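Local coordinates for C381 turret protein (Sulfolobus turreted icosahedral virus, PDB 4IND) that probably builds the turrets of the viral capsid, its three jelly-roll domains in series assembling as a ring of five copies, at residues Ile82-Tyr87 with Asn128-Gln133; Gln274-Thr277 with Gln282-Gln285. All blocks are in the same frame, centred on the assembly; numbering follows the deposited sequence.

Contact 1 of 2, residues Ile82-Tyr87 with Asn128-Gln133; sequences IRIKVY and NIYYIQ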
ATOM      1  N   ILE A  82      -1.412   2.654  25.354  1.00 24.64           N
ATOM      2  CA  ILE A  82      -2.303   3.260  26.340  1.00 24.44           C
ATOM      3  C   ILE A  82      -1.602   4.481  26.928  1.00 29.59           C
ATOM      4  O   ILE A  82      -0.416   4.417  27.288  1.00 24.39           O
ATOM      5  CB  ILE A  82      -2.630   2.260  27.436  1.00 26.40           C
ATOM      6  CG1 ILE A  82      -3.601   1.209  26.883  1.00 29.03           C
ATOM      7  CG2 ILE A  82      -3.211   2.952  28.665  1.00 23.32           C
ATOM      8  CD1 ILE A  82      -3.817   0.040  27.797  1.00 31.92           C
ATOM      9  N   ARG A  83      -2.321   5.598  26.994  1.00 27.70           N
ATOM     10  CA  ARG A  83      -1.836   6.771  27.709  1.00 23.46           C
ATOM     11  C   ARG A  83      -2.825   7.106  28.815  1.00 23.69           C
ATOM     12  O   ARG A  83      -4.028   7.244  28.573  1.00 22.26           O
ATOM     13  CB  ARG A  83      -1.629   7.948  26.756  1.00 30.94           C
ATOM     14  CG  ARG A  83      -0.404   7.779  25.816  1.00 25.18           C
ATOM     15  CD  ARG A  83      -0.429   8.792  24.700  1.00 25.09           C
ATOM     16  NE  ARG A  83      -1.564   8.569  23.813  1.00 27.41           N
ATOM     17  CZ  ARG A  83      -2.093   9.495  23.021  1.00 27.57           C
ATOM     18  NH1 ARG A  83      -1.589  10.721  22.999  1.00 28.46           N
ATOM     19  NH2 ARG A  83      -3.128   9.189  22.257  1.00 28.27           N
ATOM     20  N   ILE A  84      -2.318   7.223  30.034  1.00 24.16           N
ATOM     21  CA  ILE A  84      -3.154   7.673  31.148  1.00 26.36           C
ATOM     22  C   ILE A  84      -2.608   8.988  31.669  1.00 24.63           C
ATOM     23  O   ILE A  84      -1.495   9.025  32.185  1.00 28.06           O
ATOM     24  CB  ILE A  84      -3.163   6.663  32.307  1.00 27.54           C
ATOM     25  CG1 ILE A  84      -3.276   5.229  31.786  1.00 27.54           C
ATOM     26  CG2 ILE A  84      -4.341   6.973  33.274  1.00 21.83           C
ATOM     27  CD1 ILE A  84      -3.319   4.153  32.896  1.00 21.56           C
ATOM     28  N   LYS A  85      -3.374  10.072  31.544  1.00 19.70           N
ATOM     29  CA  LYS A  85      -2.919  11.354  32.084  1.00 21.38           C
ATOM     30  C   LYS A  85      -3.290  11.394  33.546  1.00 24.15           C
ATOM     31  O   LYS A  85      -4.470  11.278  33.910  1.00 25.42           O
ATOM     32  CB  LYS A  85      -3.558  12.557  31.372  1.00 20.68           C
ATOM     33  CG  LYS A  85      -2.955  13.886  31.862  1.00 28.36           C
ATOM     34  CD  LYS A  85      -3.637  15.131  31.245  1.00 31.81           C
ATOM     35  CE  LYS A  85      -3.297  15.280  29.772  1.00 31.14           C
ATOM     36  NZ  LYS A  85      -1.851  15.508  29.560  1.00 37.79           N
ATOM     37  N   VAL A  86      -2.294  11.542  34.406  1.00 21.88           N
ATOM     38  CA  VAL A  86      -2.599  11.565  35.849  1.00 24.35           C
ATOM     39  C   VAL A  86      -1.957  12.773  36.508  1.00 27.70           C
ATOM     40  O   VAL A  86      -1.098  13.436  35.921  1.00 27.88           O
ATOM     41  CB  VAL A  86      -2.124  10.281  36.582  1.00 26.51           C
ATOM     42  CG1 VAL A  86      -2.756   9.036  35.986  1.00 23.57           C
ATOM     43  CG2 VAL A  86      -0.603  10.188  36.543  1.00 27.88           C
ATOM     44  N   TYR A  87      -2.376  13.063  37.735  1.00 25.13           N
ATOM     45  CA  TYR A  87      -1.780  14.122  38.517  1.00 24.80           C
ATOM     46  C   TYR A  87      -1.617  13.628  39.957  1.00 27.07           C
ATOM     47  O   TYR A  87      -2.572  13.149  40.589  1.00 28.10           O
ATOM     48  CB  TYR A  87      -2.626  15.410  38.487  1.00 26.92           C
ATOM     49  CG  TYR A  87      -2.041  16.498  39.365  1.00 22.91           C
ATOM     50  CD1 TYR A  87      -1.051  17.335  38.886  1.00 23.63           C
ATOM     51  CD2 TYR A  87      -2.476  16.682  40.682  1.00 31.34           C
ATOM     52  CE1 TYR A  87      -0.508  18.330  39.675  1.00 31.91           C
ATOM     53  CE2 TYR A  87      -1.936  17.686  41.492  1.00 37.11           C
ATOM     54  CZ  TYR A  87      -0.942  18.500  40.979  1.00 30.96           C
ATOM     55  OH  TYR A  87      -0.375  19.499  41.752  1.00 32.19           O
ATOM     56  N   ASN A 128      -6.592 -11.511  26.139  1.00 27.34           N
ATOM     57  CA  ASN A 128      -5.706 -10.794  27.068  1.00 23.39           C
ATOM     58  C   ASN A 128      -6.479  -9.714  27.834  1.00 26.48           C
ATOM     59  O   ASN A 128      -7.348  -9.037  27.285  1.00 28.53           O
ATOM     60  CB  ASN A 128      -4.541 -10.172  26.279  1.00 22.42           C
ATOM     61  CG  ASN A 128      -3.385  -9.745  27.153  1.00 29.94           C
ATOM     62  OD1 ASN A 128      -3.274 -10.144  28.320  1.00 27.87           O
ATOM     63  ND2 ASN A 128      -2.485  -8.937  26.577  1.00 29.67           N
ATOM     64  N   ILE A 129      -6.171  -9.559  29.109  1.00 28.55           N
ATOM     65  CA  ILE A 129      -6.884  -8.612  29.961  1.00 26.19           C
ATOM     66  C   ILE A 129      -5.944  -7.522  30.435  1.00 26.17           C
ATOM     67  O   ILE A 129      -4.925  -7.821  31.058  1.00 29.93           O
ATOM     68  CB  ILE A 129      -7.453  -9.340  31.184  1.00 29.80           C
ATOM     69  CG1 ILE A 129      -8.385 -10.470  30.725  1.00 30.75           C
ATOM     70  CG2 ILE A 129      -8.141  -8.369  32.114  1.00 28.62           C
ATOM     71  CD1 ILE A 129      -8.664 -11.507  31.789  1.00 38.73           C
ATOM     72  N   TYR A 130      -6.281  -6.264  30.150  1.00 19.84           N
ATOM     73  CA  TYR A 130      -5.449  -5.158  30.610  1.00 20.86           C
ATOM     74  C   TYR A 130      -5.615  -4.920  32.113  1.00 24.58           C
ATOM     75  O   TYR A 130      -6.721  -4.993  32.644  1.00 23.73           O
ATOM     76  CB  TYR A 130      -5.764  -3.863  29.830  1.00 24.78           C
ATOM     77  CG  TYR A 130      -4.901  -2.719  30.314  1.00 24.90           C
ATOM     78  CD1 TYR A 130      -3.542  -2.678  30.009  1.00 23.57           C
ATOM     79  CD2 TYR A 130      -5.425  -1.711  31.116  1.00 27.42           C
ATOM     80  CE1 TYR A 130      -2.737  -1.647  30.461  1.00 24.76           C
ATOM     81  CE2 TYR A 130      -4.616  -0.669  31.601  1.00 28.70           C
ATOM     82  CZ  TYR A 130      -3.279  -0.643  31.255  1.00 31.44           C
ATOM     83  OH  TYR A 130      -2.472   0.373  31.713  1.00 29.63           O
ATOM     84  N   TYR A 131      -4.524  -4.596  32.789  1.00 21.28           N
ATOM     85  CA  TYR A 131      -4.535  -4.454  34.253  1.00 22.04           C
ATOM     86  C   TYR A 131      -3.467  -3.464  34.707  1.00 28.28           C
ATOM     87  O   TYR A 131      -2.306  -3.597  34.348  1.00 26.03           O
ATOM     88  CB  TYR A 131      -4.240  -5.802  34.896  1.00 22.24           C
ATOM     89  CG  TYR A 131      -4.154  -5.758  36.428  1.00 23.64           C
ATOM     90  CD1 TYR A 131      -5.287  -5.646  37.205  1.00 31.02           C
ATOM     91  CD2 TYR A 131      -2.937  -5.856  37.071  1.00 37.59           C
ATOM     92  CE1 TYR A 131      -5.203  -5.623  38.602  1.00 34.35           C
ATOM     93  CE2 TYR A 131      -2.842  -5.839  38.448  1.00 41.28           C
ATOM     94  CZ  TYR A 131      -3.975  -5.722  39.211  1.00 40.39           C
ATOM     95  OH  TYR A 131      -3.887  -5.694  40.597  1.00 39.24           O
ATOM     96  N   ILE A 132      -3.857  -2.482  35.507  1.00 25.97           N
ATOM     97  CA  ILE A 132      -2.879  -1.618  36.165  1.00 27.33           C
ATOM     98  C   ILE A 132      -3.443  -1.108  37.490  1.00 30.05           C
ATOM     99  O   ILE A 132      -4.631  -0.802  37.594  1.00 28.29           O
ATOM    100  CB  ILE A 132      -2.441  -0.442  35.249  1.00 24.97           C
ATOM    101  CG1 ILE A 132      -1.229   0.302  35.840  1.00 25.58           C
ATOM    102  CG2 ILE A 132      -3.599   0.510  34.991  1.00 23.40           C
ATOM    103  CD1 ILE A 132      -0.652   1.348  34.879  1.00 28.89           C
ATOM    104  N   GLN A 133      -2.592  -1.027  38.501  1.00 28.44           N
ATOM    105  CA  GLN A 133      -2.993  -0.477  39.792  1.00 33.45           C
ATOM    106  C   GLN A 133      -2.570   0.978  39.892  1.00 30.09           C
ATOM    107  O   GLN A 133      -1.517   1.373  39.376  1.00 33.97           O
ATOM    108  CB  GLN A 133      -2.376  -1.275  40.946  1.00 33.35           C
ATOM    109  CG  GLN A 133      -2.914  -2.677  41.105  1.00 36.22           C
ATOM    110  CD  GLN A 133      -2.467  -3.320  42.410  1.00 41.92           C
ATOM    111  OE1 GLN A 133      -2.322  -2.649  43.427  1.00 43.75           O
ATOM    112  NE2 GLN A 133      -2.220  -4.620  42.375  1.00 50.12           N
TER
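The hydroxyl of Y130 is hydrogen-bonded to OD2 of D120 on strand 114-124, and two methyls lie beside it. I82 CG2 and I84 CD1 are each 4.1 Å from Y130 OH. The site lies inside the first jelly roll of the turret protein. Strand 78-88 belongs to one sheet of the sandwich and strand 130-134 to the other. The short segments are 11.5 Å apart at closest approach and run 28° from parallel, as in two sheets packed face to face.

I82 makes a CH-pi contact with Y130. Its CD1 sits over one ring face, 3.5 Å from the ring centroid of Y130, with a lean of 17° from the normal. It is displaced toward the rim, and I82 CD1 to Y130 CE1 is a tight 3.3 Å. With CG trans to the backbone N (chi1 180°), Y130 reaches across the interface to meet I82 coming from the facing sheet. F99 also meets the ring, at a steep angle, and I71 touches Y130. F143, L145 and F122 pack on I82, while D120 satisfies the phenol oxygen. Two residues further along each strand, the sheets touch again through I84 CD1 and I132 CG2, 4.2 Å apart.

Contact 2 of 2, residues Gln274-Thr277 with Gln282-Gln285; sequences QSVT and QVTQ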
ATOM      1  N   GLN A 274      39.193 -14.132   2.003  1.00 48.09           N
ATOM      2  CA  GLN A 274      39.537 -15.080   3.047  1.00 47.89           C
ATOM      3  C   GLN A 274      40.361 -16.203   2.453  1.00 49.94           C
ATOM      4  O   GLN A 274      39.940 -16.836   1.490  1.00 51.90           O
ATOM      5  CB  GLN A 274      38.259 -15.638   3.677  1.00 47.40           C
ATOM      6  CG  GLN A 274      38.493 -16.728   4.707  1.00 54.93           C
ATOM      7  CD  GLN A 274      39.168 -16.207   5.954  1.00 64.92           C
ATOM      8  OE1 GLN A 274      38.784 -15.169   6.491  1.00 73.34           O
ATOM      9  NE2 GLN A 274      40.187 -16.922   6.420  1.00 69.19           N
ATOM     10  N   SER A 275      41.538 -16.447   3.018  1.00 52.31           N
ATOM     11  CA  SER A 275      42.372 -17.551   2.563  1.00 52.62           C
ATOM     12  C   SER A 275      42.197 -18.782   3.431  1.00 55.10           C
ATOM     13  O   SER A 275      41.911 -18.684   4.627  1.00 61.68           O
ATOM     14  CB  SER A 275      43.843 -17.150   2.521  1.00 55.59           C
ATOM     15  OG  SER A 275      44.093 -16.316   1.408  1.00 59.70           O
ATOM     16  N   VAL A 276      42.358 -19.943   2.809  1.00 47.65           N
ATOM     17  CA  VAL A 276      42.262 -21.214   3.514  1.00 50.16           C
ATOM     18  C   VAL A 276      43.368 -22.112   3.015  1.00 60.81           C
ATOM     19  O   VAL A 276      43.543 -22.288   1.806  1.00 62.87           O
ATOM     20  CB  VAL A 276      40.906 -21.892   3.288  1.00 50.02           C
ATOM     21  CG1 VAL A 276      40.908 -23.274   3.911  1.00 60.57           C
ATOM     22  CG2 VAL A 276      39.797 -21.043   3.877  1.00 42.99           C
ATOM     23  N   THR A 277      44.134 -22.669   3.945  1.00 60.89           N
ATOM     24  CA  THR A 277      45.225 -23.555   3.583  1.00 59.60           C
ATOM     25  C   THR A 277      44.836 -25.002   3.814  1.00 60.63           C
ATOM     26  O   THR A 277      44.427 -25.379   4.915  1.00 67.70           O
ATOM     27  CB  THR A 277      46.504 -23.220   4.364  1.00 58.85           C
ATOM     28  OG1 THR A 277      46.968 -21.924   3.973  1.00 61.13           O
ATOM     29  CG2 THR A 277      47.583 -24.235   4.073  1.00 59.83           C
ATOM     30  N   GLN A 282      39.634 -32.083   5.644  1.00 62.11           N
ATOM     31  CA  GLN A 282      38.546 -31.153   5.418  1.00 63.26           C
ATOM     32  C   GLN A 282      38.628 -29.992   6.408  1.00 67.20           C
ATOM     33  O   GLN A 282      38.898 -30.185   7.595  1.00 67.35           O
ATOM     34  CB  GLN A 282      37.195 -31.859   5.545  1.00 60.71           C
ATOM     35  CG  GLN A 282      36.020 -30.961   5.207  1.00 62.37           C
ATOM     36  CD  GLN A 282      34.698 -31.623   5.482  1.00 62.90           C
ATOM     37  OE1 GLN A 282      34.294 -31.769   6.634  1.00 70.82           O
ATOM     38  NE2 GLN A 282      34.009 -32.023   4.424  1.00 61.31           N
ATOM     39  N   VAL A 283      38.409 -28.784   5.907  1.00 63.63           N
ATOM     40  CA  VAL A 283      38.376 -27.601   6.745  1.00 63.08           C
ATOM     41  C   VAL A 283      37.031 -26.924   6.582  1.00 55.45           C
ATOM     42  O   VAL A 283      36.552 -26.760   5.466  1.00 55.65           O
ATOM     43  CB  VAL A 283      39.476 -26.609   6.346  1.00 63.33           C
ATOM     44  CG1 VAL A 283      39.276 -25.282   7.065  1.00 64.25           C
ATOM     45  CG2 VAL A 283      40.844 -27.185   6.647  1.00 69.26           C
ATOM     46  N   THR A 284      36.413 -26.561   7.700  1.00 57.83           N
ATOM     47  CA  THR A 284      35.205 -25.748   7.672  1.00 54.09           C
ATOM     48  C   THR A 284      35.553 -24.375   8.230  1.00 57.34           C
ATOM     49  O   THR A 284      35.818 -24.225   9.425  1.00 60.70           O
ATOM     50  CB  THR A 284      34.060 -26.385   8.477  1.00 51.70           C
ATOM     51  OG1 THR A 284      33.692 -27.635   7.875  1.00 56.76           O
ATOM     52  CG2 THR A 284      32.862 -25.471   8.504  1.00 41.74           C
ATOM     53  N   GLN A 285      35.567 -23.381   7.353  1.00 51.77           N
ATOM     54  CA  GLN A 285      35.987 -22.039   7.729  1.00 50.31           C
ATOM     55  C   GLN A 285      34.810 -21.079   7.771  1.00 42.47           C
ATOM     56  O   GLN A 285      34.139 -20.868   6.759  1.00 43.00           O
ATOM     57  CB  GLN A 285      37.019 -21.531   6.727  1.00 52.64           C
ATOM     58  CG  GLN A 285      37.379 -20.067   6.892  1.00 54.42           C
ATOM     59  CD  GLN A 285      38.225 -19.820   8.111  1.00 57.33           C
ATOM     60  OE1 GLN A 285      39.312 -20.380   8.246  1.00 63.99           O
ATOM     61  NE2 GLN A 285      37.730 -18.983   9.014  1.00 55.47           N
TER
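Q285 lies across from V276 and Q274, and its side chain touches both. CB of Q285 starts the contact, 4.0 Å from CG2 of V276. CG of Q285 rests on the same methyl and also meets CG of Q274, at 4.1 Å. The chain then bends at chi2 (73°), which turns the amide over that of Q274. CD of Q285 is 3.9 Å from NE2 of Q274. OE1 and NE2 of Q285 are only slightly farther from that nitrogen, so Q274 NE2 lies almost evenly over the whole amide. The two amide planes are 18° apart and stacked, though the two side chains run roughly perpendicular.

Q274 is bent in the same way. Its amide is tethered to its own strand, with Q274 NE2 donating to S275 O at 3.0 Å. This bond helps fix the rotation of the amide that Q285 stacks on.

Beside the glutamines is an apolar pair. V276 CG1 and V283 CG1 meet at 4.1 Å as the two valines pass alongside each other, pointing opposite ways.

The strands run nearly antiparallel, at 164°, yet their backbones hydrogen-bond to different strands, V276 to I367 and V283 to A356. They are edge strands of two facing sheets joined by a short connection, a beta-arch at one border of the third, nucleoplasmin-like jelly roll.

In the fold
From the N terminus, the chain first builds the jelly roll that holds contact 1. Strand 78-88 is laid down in one sheet. The chain then passes through strands 94-96, 108-110 and 114-124 before strand 130-134 closes this 40-residue loop on the facing sheet. The second jelly roll follows, roughly residues 155-262, and takes part in neither contact. Contact 2 opens in the third domain, where strand 266-278 leads within four residues to strand 283-289. The contacts therefore lie in series and neither nest nor cross. Each ties two sheets of its own domain. The centres of contact 1 and contact 2 are about 57 Å apart, on opposite sides of the chain's centre.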